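Local coordinates for TlmII (Streptoalloteichus hindustanus, PDB 4HVM), which takes part in biosynthesis of the glycopeptide antibiotic tallysomycin and, as a member of the condensation-domain family of nonribosomal peptide synthetases, may bind phosphopantetheine, at residues D91-P96 and L126-E131; S313-M318 and A459-P464. All blocks are in the same frame, centred on the assembly; numbering follows the deposited sequence.

Contact 1. Residues D91-P96 and L126-E131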
ATOM      1  N   ASP A  91     -14.793  18.433 -14.570  1.00 29.50           N
ATOM      2  CA  ASP A  91     -14.076  19.298 -15.501  1.00 31.25           C
ATOM      3  C   ASP A  91     -13.458  20.467 -14.734  1.00 32.08           C
ATOM      4  O   ASP A  91     -14.163  21.226 -14.069  1.00 36.81           O
ATOM      5  CB  ASP A  91     -15.027  19.808 -16.589  1.00 35.24           C
ATOM      6  CG  ASP A  91     -14.294  20.391 -17.783  1.00 49.67           C
ATOM      7  OD1 ASP A  91     -13.316  21.140 -17.580  1.00 53.69           O
ATOM      8  OD2 ASP A  91     -14.691  20.093 -18.930  1.00 57.44           O
ATOM      9  N   LEU A  92     -12.138  20.610 -14.833  1.00 24.47           N
ATOM     10  CA  LEU A  92     -11.411  21.610 -14.054  1.00 20.55           C
ATOM     11  C   LEU A  92     -10.722  22.653 -14.926  1.00 29.05           C
ATOM     12  O   LEU A  92      -9.743  23.268 -14.503  1.00 31.61           O
ATOM     13  CB  LEU A  92     -10.365  20.931 -13.171  1.00 21.98           C
ATOM     14  CG  LEU A  92     -10.857  19.829 -12.236  1.00 22.42           C
ATOM     15  CD1 LEU A  92      -9.712  19.315 -11.382  1.00 16.48           C
ATOM     16  CD2 LEU A  92     -12.000  20.327 -11.364  1.00 24.31           C
ATOM     17  N   ARG A  93     -11.227  22.848 -16.139  1.00 23.21           N
ATOM     18  CA  ARG A  93     -10.637  23.803 -17.070  1.00 24.70           C
ATOM     19  C   ARG A  93     -10.745  25.254 -16.597  1.00 26.70           C
ATOM     20  O   ARG A  93      -9.988  26.114 -17.044  1.00 30.07           O
ATOM     21  CB  ARG A  93     -11.253  23.648 -18.464  1.00 26.22           C
ATOM     22  CG  ARG A  93     -10.649  22.511 -19.275  1.00 43.17           C
ATOM     23  CD  ARG A  93     -11.291  22.380 -20.650  1.00 45.56           C
ATOM     24  NE  ARG A  93     -12.648  21.848 -20.582  1.00 51.60           N
ATOM     25  CZ  ARG A  93     -13.398  21.569 -21.644  1.00 58.71           C
ATOM     26  NH1 ARG A  93     -12.928  21.771 -22.867  1.00 62.29           N
ATOM     27  NH2 ARG A  93     -14.623  21.088 -21.482  1.00 61.45           N
ATOM     28  N   GLY A  94     -11.680  25.519 -15.690  1.00 28.07           N
ATOM     29  CA  GLY A  94     -11.880  26.862 -15.177  1.00 31.82           C
ATOM     30  C   GLY A  94     -10.843  27.286 -14.153  1.00 31.32           C
ATOM     31  O   GLY A  94     -10.800  28.446 -13.748  1.00 33.77           O
ATOM     32  N   HIS A  95     -10.005  26.345 -13.731  1.00 25.61           N
ATOM     33  CA  HIS A  95      -8.964  26.629 -12.749  1.00 26.03           C
ATOM     34  C   HIS A  95      -7.616  26.869 -13.425  1.00 38.43           C
ATOM     35  O   HIS A  95      -7.239  26.132 -14.333  1.00 48.83           O
ATOM     36  CB  HIS A  95      -8.843  25.472 -11.757  1.00 24.12           C
ATOM     37  CG  HIS A  95     -10.096  25.203 -10.985  1.00 23.77           C
ATOM     38  ND1 HIS A  95     -10.504  25.993  -9.932  1.00 26.47           N
ATOM     39  CD2 HIS A  95     -11.029  24.229 -11.107  1.00 22.92           C
ATOM     40  CE1 HIS A  95     -11.634  25.519  -9.440  1.00 30.07           C
ATOM     41  NE2 HIS A  95     -11.975  24.449 -10.135  1.00 25.40           N
ATOM     42  N   PRO A  96      -6.886  27.907 -12.983  1.00 37.75           N
ATOM     43  CA  PRO A  96      -5.556  28.230 -13.521  1.00 33.32           C
ATOM     44  C   PRO A  96      -4.546  27.096 -13.338  1.00 41.10           C
ATOM     45  O   PRO A  96      -3.661  26.930 -14.176  1.00 44.64           O
ATOM     46  CB  PRO A  96      -5.134  29.462 -12.706  1.00 31.43           C
ATOM     47  CG  PRO A  96      -6.031  29.475 -11.512  1.00 33.52           C
ATOM     48  CD  PRO A  96      -7.322  28.888 -11.977  1.00 35.91           C
ATOM     49  N   LEU A 126     -13.215  10.588 -14.035  1.00 16.36           N
ATOM     50  CA  LEU A 126     -12.768  11.054 -15.342  1.00 17.74           C
ATOM     51  C   LEU A 126     -12.665  12.576 -15.287  1.00 18.53           C
ATOM     52  O   LEU A 126     -13.655  13.282 -15.473  1.00 22.23           O
ATOM     53  CB  LEU A 126     -13.747  10.608 -16.434  1.00 17.93           C
ATOM     54  CG  LEU A 126     -13.262  10.584 -17.886  1.00 42.09           C
ATOM     55  CD1 LEU A 126     -14.098   9.607 -18.691  1.00 44.19           C
ATOM     56  CD2 LEU A 126     -13.314  11.966 -18.520  1.00 45.35           C
ATOM     57  N   VAL A 127     -11.464  13.077 -15.017  1.00 16.63           N
ATOM     58  CA  VAL A 127     -11.266  14.505 -14.803  1.00 19.71           C
ATOM     59  C   VAL A 127     -10.513  15.133 -15.969  1.00 26.12           C
ATOM     60  O   VAL A 127      -9.372  14.764 -16.246  1.00 30.23           O
ATOM     61  CB  VAL A 127     -10.479  14.772 -13.506  1.00 20.58           C
ATOM     62  CG1 VAL A 127     -10.560  16.237 -13.127  1.00 23.36           C
ATOM     63  CG2 VAL A 127     -10.999  13.903 -12.369  1.00 14.61           C
ATOM     64  N   ARG A 128     -11.153  16.078 -16.652  1.00 19.05           N
ATOM     65  CA  ARG A 128     -10.503  16.787 -17.750  1.00 29.96           C
ATOM     66  C   ARG A 128      -9.849  18.071 -17.246  1.00 28.48           C
ATOM     67  O   ARG A 128     -10.502  18.904 -16.618  1.00 24.66           O
ATOM     68  CB  ARG A 128     -11.494  17.096 -18.877  1.00 22.01           C
ATOM     69  CG  ARG A 128     -10.896  17.939 -19.995  1.00 23.56           C
ATOM     70  CD  ARG A 128     -11.761  17.940 -21.245  1.00 32.30           C
ATOM     71  NE  ARG A 128     -11.699  16.669 -21.964  1.00 32.52           N
ATOM     72  CZ  ARG A 128     -10.778  16.368 -22.875  1.00 31.91           C
ATOM     73  NH1 ARG A 128      -9.827  17.241 -23.178  1.00 32.33           N
ATOM     74  NH2 ARG A 128     -10.805  15.187 -23.480  1.00 31.13           N
ATOM     75  N   LEU A 129      -8.558  18.221 -17.530  1.00 28.66           N
ATOM     76  CA  LEU A 129      -7.785  19.360 -17.043  1.00 20.44           C
ATOM     77  C   LEU A 129      -7.641  20.459 -18.094  1.00 28.43           C
ATOM     78  O   LEU A 129      -7.572  21.642 -17.762  1.00 32.74           O
ATOM     79  CB  LEU A 129      -6.398  18.898 -16.594  1.00 19.52           C
ATOM     80  CG  LEU A 129      -6.348  17.696 -15.652  1.00 17.91           C
ATOM     81  CD1 LEU A 129      -4.918  17.420 -15.217  1.00 17.31           C
ATOM     82  CD2 LEU A 129      -7.243  17.916 -14.445  1.00 18.09           C
ATOM     83  N   SER A 130      -7.588  20.058 -19.360  1.00 23.37           N
ATOM     84  CA  SER A 130      -7.422  20.999 -20.462  1.00 25.35           C
ATOM     85  C   SER A 130      -7.941  20.394 -21.759  1.00 41.76           C
ATOM     86  O   SER A 130      -8.693  19.421 -21.744  1.00 47.66           O
ATOM     87  CB  SER A 130      -5.951  21.387 -20.619  1.00 26.38           C
ATOM     88  OG  SER A 130      -5.141  20.243 -20.838  1.00 25.13           O
ATOM     89  N   GLU A 131      -7.530  20.970 -22.883  1.00 37.32           N
ATOM     90  CA  GLU A 131      -7.963  20.487 -24.187  1.00 41.32           C
ATOM     91  C   GLU A 131      -7.239  19.205 -24.586  1.00 41.72           C
ATOM     92  O   GLU A 131      -7.660  18.508 -25.510  1.00 45.19           O
ATOM     93  CB  GLU A 131      -7.752  21.563 -25.250  1.00 48.18           C
ATOM     94  CG  GLU A 131      -8.501  22.851 -24.961  1.00 55.93           C
ATOM     95  CD  GLU A 131      -9.992  22.626 -24.771  1.00 63.82           C
ATOM     96  OE1 GLU A 131     -10.559  23.174 -23.802  1.00 62.19           O
ATOM     97  OE2 GLU A 131     -10.597  21.907 -25.595  1.00 69.52           O
TER
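Arg93 lies between two carboxylates. It grips Asp91 side-on, NH2 bonding to OD2 at 2.7 Å and NE to OD1 at 3.2 Å, both through syn lone pairs; on its other flank NH1 gives a salt bridge to OE1 of Glu131 at 2.9 Å, close to the guanidinium plane. Asp91 OD1 also accepts from the backbone N of Arg93, closing an Asx turn. Beneath this network the backbones join in parallel: Leu92 N donates to Arg128 O at 3.0 Å, almost straight at 175°. Arg128 CD sits 4.0 Å from Arg93 CZ, over the centre of the guanidinium face. A bend at chi3 (-73°) turns the Arg128 head aside, where NH1 bonds to Ser130 O and NE forms a salt bridge with Asp49. An alanine at Arg128 would remove the Asp49 salt bridge and the CD methylene that lies against the Arg93 guanidinium, and would probably loosen that packing and the loop held through Ser130 O. Away from the charges, Leu92 CD1 packs on Val127 CG1 at 3.6 Å, beside helix 98-110. Strand 87-91 is thus held to strand 122-128 just as both end, and carboxylates at two edges of Arg93 probably balance its charge and fix its rotation.

Contact 2. Residues S313-M318 and A459-P464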
ATOM      1  N   SER A 313      28.805  -0.762   6.211  1.00 25.43           N
ATOM      2  CA  SER A 313      28.588  -0.366   4.826  1.00 27.62           C
ATOM      3  C   SER A 313      27.150  -0.686   4.434  1.00 23.96           C
ATOM      4  O   SER A 313      26.411  -1.292   5.210  1.00 25.01           O
ATOM      5  CB  SER A 313      29.548  -1.105   3.899  1.00 21.08           C
ATOM      6  OG  SER A 313      29.265  -2.491   3.887  1.00 32.88           O
ATOM      7  N   PHE A 314      26.750  -0.284   3.233  1.00 19.09           N
ATOM      8  CA  PHE A 314      25.419  -0.615   2.742  1.00 17.08           C
ATOM      9  C   PHE A 314      25.250  -2.126   2.650  1.00 30.56           C
ATOM     10  O   PHE A 314      24.181  -2.656   2.945  1.00 31.88           O
ATOM     11  CB  PHE A 314      25.162   0.026   1.383  1.00 17.41           C
ATOM     12  CG  PHE A 314      23.830  -0.330   0.785  1.00 16.12           C
ATOM     13  CD1 PHE A 314      22.654   0.134   1.352  1.00 20.21           C
ATOM     14  CD2 PHE A 314      23.754  -1.113  -0.356  1.00 20.25           C
ATOM     15  CE1 PHE A 314      21.429  -0.184   0.800  1.00 14.21           C
ATOM     16  CE2 PHE A 314      22.532  -1.434  -0.914  1.00 18.34           C
ATOM     17  CZ  PHE A 314      21.367  -0.968  -0.334  1.00 21.75           C
ATOM     18  N   ARG A 315      26.314  -2.810   2.244  1.00 30.83           N
ATOM     19  CA  ARG A 315      26.293  -4.264   2.150  1.00 23.74           C
ATOM     20  C   ARG A 315      26.069  -4.907   3.509  1.00 22.76           C
ATOM     21  O   ARG A 315      25.354  -5.901   3.618  1.00 26.27           O
ATOM     22  CB  ARG A 315      27.590  -4.795   1.538  1.00 24.75           C
ATOM     23  CG  ARG A 315      27.555  -4.933   0.028  1.00 33.70           C
ATOM     24  CD  ARG A 315      28.669  -5.843  -0.466  1.00 45.88           C
ATOM     25  NE  ARG A 315      28.627  -6.025  -1.913  1.00 54.55           N
ATOM     26  CZ  ARG A 315      29.276  -5.255  -2.779  1.00 62.38           C
ATOM     27  NH1 ARG A 315      30.025  -4.251  -2.343  1.00 71.14           N
ATOM     28  NH2 ARG A 315      29.183  -5.490  -4.082  1.00 61.94           N
ATOM     29  N   ASP A 316      26.688  -4.337   4.539  1.00 21.14           N
ATOM     30  CA  ASP A 316      26.535  -4.836   5.902  1.00 24.59           C
ATOM     31  C   ASP A 316      25.077  -4.807   6.345  1.00 22.86           C
ATOM     32  O   ASP A 316      24.552  -5.799   6.845  1.00 32.84           O
ATOM     33  CB  ASP A 316      27.396  -4.028   6.878  1.00 33.72           C
ATOM     34  CG  ASP A 316      28.874  -4.357   6.766  1.00 46.16           C
ATOM     35  OD1 ASP A 316      29.207  -5.533   6.508  1.00 55.55           O
ATOM     36  OD2 ASP A 316      29.704  -3.440   6.938  1.00 45.63           O
ATOM     37  N   LEU A 317      24.426  -3.666   6.150  1.00 21.03           N
ATOM     38  CA  LEU A 317      23.043  -3.491   6.571  1.00 19.03           C
ATOM     39  C   LEU A 317      22.072  -4.202   5.641  1.00 19.51           C
ATOM     40  O   LEU A 317      21.004  -4.636   6.070  1.00 23.38           O
ATOM     41  CB  LEU A 317      22.704  -2.005   6.663  1.00 14.16           C
ATOM     42  CG  LEU A 317      23.391  -1.287   7.820  1.00 20.42           C
ATOM     43  CD1 LEU A 317      23.947   0.036   7.359  1.00 31.17           C
ATOM     44  CD2 LEU A 317      22.427  -1.090   8.976  1.00 17.63           C
HETATM   45  N   MSE A 318      22.444  -4.318   4.370  1.00 19.15           N
HETATM   46  CA  MSE A 318      21.619  -5.024   3.397  1.00 12.11           C
HETATM   47  C   MSE A 318      21.572  -6.500   3.756  1.00 15.81           C
HETATM   48  O   MSE A 318      20.529  -7.143   3.670  1.00 23.80           O
HETATM   49  CB  MSE A 318      22.187  -4.846   1.987  1.00 29.50           C
HETATM   50  CG  MSE A 318      21.189  -5.069   0.867  1.00 35.89           C
HETATM   51 SE   MSE A 318      19.673  -3.860   0.973  0.72 38.21          SE
HETATM   52  CE  MSE A 318      18.313  -5.171   1.443  1.00 45.87           C
ATOM     53  N   ALA A 459      27.598   4.717  -5.038  1.00 21.05           N
ATOM     54  CA  ALA A 459      29.001   4.993  -5.327  1.00 22.07           C
ATOM     55  C   ALA A 459      29.892   3.818  -4.953  1.00 34.25           C
ATOM     56  O   ALA A 459      30.663   3.331  -5.779  1.00 38.77           O
ATOM     57  CB  ALA A 459      29.453   6.238  -4.596  1.00 22.12           C
ATOM     58  N   ASP A 460      29.779   3.373  -3.703  1.00 34.72           N
ATOM     59  CA  ASP A 460      30.571   2.256  -3.195  1.00 33.61           C
ATOM     60  C   ASP A 460      29.853   1.564  -2.038  1.00 32.12           C
ATOM     61  O   ASP A 460      29.950   1.992  -0.887  1.00 35.98           O
ATOM     62  CB  ASP A 460      31.951   2.739  -2.742  1.00 31.91           C
ATOM     63  CG  ASP A 460      32.939   1.598  -2.539  1.00 41.78           C
ATOM     64  OD1 ASP A 460      32.531   0.418  -2.590  1.00 44.35           O
ATOM     65  OD2 ASP A 460      34.132   1.892  -2.321  1.00 43.12           O
ATOM     66  N   PRO A 461      29.135   0.475  -2.341  1.00 26.69           N
ATOM     67  CA  PRO A 461      28.373  -0.251  -1.322  1.00 29.92           C
ATOM     68  C   PRO A 461      29.263  -0.955  -0.296  1.00 29.46           C
ATOM     69  O   PRO A 461      28.745  -1.478   0.689  1.00 27.25           O
ATOM     70  CB  PRO A 461      27.585  -1.276  -2.143  1.00 22.30           C
ATOM     71  CG  PRO A 461      28.382  -1.460  -3.389  1.00 23.10           C
ATOM     72  CD  PRO A 461      28.984  -0.120  -3.680  1.00 22.86           C
ATOM     73  N   SER A 462      30.574  -0.964  -0.519  1.00 25.35           N
ATOM     74  CA  SER A 462      31.500  -1.584   0.425  1.00 30.14           C
ATOM     75  C   SER A 462      32.091  -0.566   1.392  1.00 33.87           C
ATOM     76  O   SER A 462      32.633  -0.929   2.437  1.00 35.11           O
ATOM     77  CB  SER A 462      32.625  -2.301  -0.317  1.00 26.23           C
ATOM     78  OG  SER A 462      32.116  -3.382  -1.071  1.00 35.30           O
ATOM     79  N   ALA A 463      31.983   0.711   1.036  1.00 30.92           N
ATOM     80  CA  ALA A 463      32.510   1.790   1.863  1.00 28.43           C
ATOM     81  C   ALA A 463      31.603   2.084   3.057  1.00 30.29           C
ATOM     82  O   ALA A 463      30.382   1.964   2.962  1.00 30.12           O
ATOM     83  CB  ALA A 463      32.709   3.042   1.022  1.00 33.36           C
ATOM     84  N   PRO A 464      32.204   2.466   4.193  1.00 33.12           N
ATOM     85  CA  PRO A 464      31.439   2.787   5.402  1.00 37.66           C
ATOM     86  C   PRO A 464      30.462   3.938   5.188  1.00 36.47           C
ATOM     87  O   PRO A 464      30.826   4.958   4.608  1.00 44.62           O
ATOM     88  CB  PRO A 464      32.525   3.218   6.394  1.00 26.83           C
ATOM     89  CG  PRO A 464      33.753   2.530   5.923  1.00 27.80           C
ATOM     90  CD  PRO A 464      33.656   2.515   4.431  1.00 31.25           C
TER
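A capping box starts helix 314-330, and the turn that follows helix 445-459 packs against it. Ser313 is the N-cap: its OG, held between the backbone N and the carbonyl carbon (chi1 66°), accepts from Asp316 N at 3.2 Å, while Ser313 N returns a bond to Asp316 OD2 at 2.9 Å, meeting that oxygen from above the carboxylate plane. Into this helix end comes the carbonyl of Pro461. Its oxygen accepts from Arg315 N at 3.2 Å, the N-H pointing at it at 158° and lying in the carbonyl plane, so a residue far along the chain takes up one of the first-turn amides. Ser313 CB faces the turn and fits among its carbonyls, 3.3 Å from both Pro461 O and Ala463 O.

The turn itself, type I from Asp460 to Ala463, is braced from within by an Asx turn in which Asp460 OD1 accepts from Ser462 N. Outside it, Arg315 reaches across with its chain extended from CG to NE, alongside the Pro461 ring, whose CB lies over one face of the guanidinium; NH1 is 3.4 Å from Pro461 CG, and at the guanidinium edge is Ser462 OG. Phe314, CG anti to its backbone N (chi1 177°), directs its ring the other way, meeting Pro461 CB at the ring edge, CD2 to CB 4.2 Å, before passing between helix 445-459 at Ala457 and helix 241-255 at Ala244 and Leu248.

From the N terminus, the chain leaves strand 87-91, passes through helix 98-110 and enters strand 122-128 parallel to the first, a beta-alpha-beta crossover that contact 1 closes with 29 residues between its segments. It ties the end of an outermost strand of the five-stranded mixed sheet to its parallel neighbour. Contact 2 opens much later, at the start of helix 314-330, and closes after 140 intervening residues, when the chain comes off helix 445-459 near the end of the model. The two loops follow in series, neither nested nor crossed. Their centres are 47 Å apart and their nearest atoms about 35 Å, so they lie in separate regions, a sheet edge and a junction of two helices.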